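Local coordinates for putative beta-lactamase-inhibitor-like PepSY-like domain-containing protein (Bacteroides vulgatus ATCC 8482, PDB 3ELG) that is of unknown function but folds like a beta-lactamase-inhibitor protein with PepSY-like architecture and is probably exported to the periplasm, at residues Ile53-Asn58 with Leu64-Lys69. Numbering follows the deposited sequence.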
loop_
_atom_site.group_PDB
_atom_site.type_symbol
_atom_site.label_atom_id
_atom_site.label_comp_id
_atom_site.label_asym_id
_atom_site.label_seq_id
_atom_site.Cartn_x
_atom_site.Cartn_y
_atom_site.Cartn_z
ATOM N N ILE A 53 8.573 5.275 4.551
ATOM C CA ILE A 53 7.352 4.627 4.070
ATOM C C ILE A 53 7.409 4.405 2.558
ATOM O O ILE A 53 7.921 5.250 1.831
ATOM C CB ILE A 53 6.079 5.423 4.488
ATOM C CG1 ILE A 53 5.902 5.381 6.025
ATOM C CG2 ILE A 53 4.811 4.932 3.774
ATOM C CD1 ILE A 53 4.780 6.294 6.496
ATOM N N GLU A 54 6.831 3.282 2.084
ATOM C CA GLU A 54 6.842 2.963 0.653
ATOM C C GLU A 54 5.411 2.708 0.232
ATOM O O GLU A 54 4.665 1.961 0.894
ATOM C CB GLU A 54 7.710 1.714 0.400
ATOM C CG GLU A 54 9.129 1.930 0.807
ATOM C CD GLU A 54 9.996 0.694 0.621
ATOM O OE1 GLU A 54 9.521 -0.275 0.015
ATOM O OE2 GLU A 54 11.146 0.698 1.109
ATOM N N LEU A 55 5.039 3.371 -0.838
ATOM C CA LEU A 55 3.701 3.265 -1.445
ATOM C C LEU A 55 3.844 2.848 -2.878
ATOM O O LEU A 55 4.790 3.213 -3.545
ATOM C CB LEU A 55 3.022 4.633 -1.361
ATOM C CG LEU A 55 3.000 5.314 -0.005
ATOM C CD1 LEU A 55 2.398 6.726 -0.094
ATOM C CD2 LEU A 55 2.235 4.455 1.055
ATOM N N GLU A 56 2.871 2.094 -3.358
ATOM C CA GLU A 56 2.840 1.763 -4.766
ATOM C C GLU A 56 1.465 2.142 -5.258
ATOM O O GLU A 56 0.479 1.987 -4.543
ATOM C CB GLU A 56 3.120 0.286 -4.983
ATOM C CG GLU A 56 3.472 -0.035 -6.377
ATOM C CD GLU A 56 3.930 -1.450 -6.495
ATOM O OE1 GLU A 56 3.239 -2.321 -5.914
ATOM O OE2 GLU A 56 4.968 -1.689 -7.152
ATOM N N PHE A 57 1.432 2.670 -6.480
ATOM C CA PHE A 57 0.206 3.101 -7.121
ATOM C C PHE A 57 0.107 2.555 -8.541
ATOM O O PHE A 57 1.138 2.345 -9.224
ATOM C CB PHE A 57 0.127 4.611 -7.250
ATOM C CG PHE A 57 0.212 5.334 -5.934
ATOM C CD1 PHE A 57 1.437 5.717 -5.419
ATOM C CD2 PHE A 57 -0.937 5.677 -5.233
ATOM C CE1 PHE A 57 1.499 6.370 -4.216
ATOM C CE2 PHE A 57 -0.884 6.309 -4.007
ATOM C CZ PHE A 57 0.322 6.687 -3.498
ATOM N N ASN A 58 -1.124 2.371 -8.983
ATOM C CA ASN A 58 -1.346 1.974 -10.392
ATOM C C ASN A 58 -1.284 3.146 -11.313
ATOM O O ASN A 58 -0.962 4.256 -10.910
ATOM C CB ASN A 58 -2.633 1.136 -10.583
ATOM C CG ASN A 58 -3.906 1.933 -10.405
ATOM O OD1 ASN A 58 -3.900 3.170 -10.373
ATOM N ND2 ASN A 58 -5.053 1.212 -10.344
ATOM N N LEU A 64 -1.900 0.498 -4.524
ATOM C CA LEU A 64 -1.763 -0.949 -4.585
ATOM C C LEU A 64 -1.125 -1.537 -3.326
ATOM O O LEU A 64 -1.439 -2.646 -2.909
ATOM C CB LEU A 64 -0.927 -1.373 -5.802
ATOM C CG LEU A 64 -1.422 -0.916 -7.165
ATOM C CD1 LEU A 64 -0.455 -1.331 -8.263
ATOM C CD2 LEU A 64 -2.796 -1.448 -7.331
ATOM N N GLU A 65 -0.164 -0.817 -2.763
ATOM C CA GLU A 65 0.514 -1.276 -1.580
ATOM C C GLU A 65 0.857 -0.083 -0.743
ATOM O O GLU A 65 1.261 0.969 -1.245
ATOM C CB GLU A 65 1.767 -2.061 -1.926
ATOM C CG GLU A 65 2.481 -2.573 -0.709
ATOM C CD GLU A 65 3.756 -3.244 -1.062
ATOM O OE1 GLU A 65 3.692 -4.388 -1.569
ATOM O OE2 GLU A 65 4.820 -2.626 -0.844
ATOM N N ILE A 66 0.639 -0.263 0.551
ATOM C CA ILE A 66 0.982 0.741 1.555
ATOM C C ILE A 66 1.834 0.060 2.605
ATOM O O ILE A 66 1.335 -0.769 3.378
ATOM C CB ILE A 66 -0.261 1.367 2.200
ATOM C CG1 ILE A 66 -1.126 2.058 1.162
ATOM C CG2 ILE A 66 0.108 2.366 3.316
ATOM C CD1 ILE A 66 -2.522 2.374 1.639
ATOM N N ASP A 67 3.115 0.429 2.645
ATOM C CA ASP A 67 4.095 -0.199 3.550
ATOM C C ASP A 67 4.640 0.807 4.567
ATOM O O ASP A 67 5.516 1.618 4.256
ATOM C CB ASP A 67 5.234 -0.877 2.767
ATOM C CG ASP A 67 6.179 -1.673 3.652
ATOM O OD1 ASP A 67 6.007 -1.693 4.897
ATOM O OD2 ASP A 67 7.080 -2.330 3.063
ATOM N N CYS A 68 4.074 0.745 5.768
ATOM C CA CYS A 68 4.475 1.658 6.854
ATOM C C CYS A 68 5.593 1.147 7.745
ATOM O O CYS A 68 5.921 1.746 8.755
ATOM C CB CYS A 68 3.284 2.074 7.665
ATOM S SG CYS A 68 2.070 3.016 6.647
ATOM N N LYS A 69 6.199 0.065 7.283
ATOM C CA LYS A 69 7.428 -0.469 7.846
ATOM C C LYS A 69 7.226 -1.013 9.260
ATOM O O LYS A 69 6.833 -2.161 9.412
ATOM C CB LYS A 69 8.506 0.583 7.792
ATOM C CG LYS A 69 8.806 1.029 6.352
ATOM C CD LYS A 69 9.230 -0.123 5.481
ATOM C CE LYS A 69 9.688 0.335 4.129
ATOM N NZ LYS A 69 9.850 -0.817 3.175
#
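E54 and K69 tie together the open end, away from the turn, of the antiparallel hairpin made by strand 54-57 and the following strand 63-67. From CB outward, the K69 side chain bends at the CB-CG bond (chi2 -58°) and is extended from there on, which turns it back along the sheet toward E54. CE comes 3.4 Å from E54 OE2, and NZ ends 2.9 Å from that same oxygen in a salt bridge. NZ also reaches D67 OD2 at 3.2 Å, from well above the carboxylate plane, while the backbone N of K69 donates to D67 OD1 and makes an Asx turn. K48, on the adjoining strand 43-49, forms a second salt bridge to E54 OE2.

In the backbone, E54 and D67 exchange two hydrogen bonds, D67 N to E54 O being the shorter at 2.8 Å. Further along, E56 N donates to E65 O, but E56 O faces both L64 and E65: a classic beta bulge, with L64 N bonded at 2.8 Å and E65 N only weakly at 3.4 Å. On the buried face, L55 CD2 lies across I66 CG2 at 3.7 Å, beneath helix 15-24.

The hairpin is thus two-faced, apolar against the helix and acidic on the other side. There the two lysines probably offset the crowding of E54 and D67, whose OE1 and OD2 sit 4.4 Å apart.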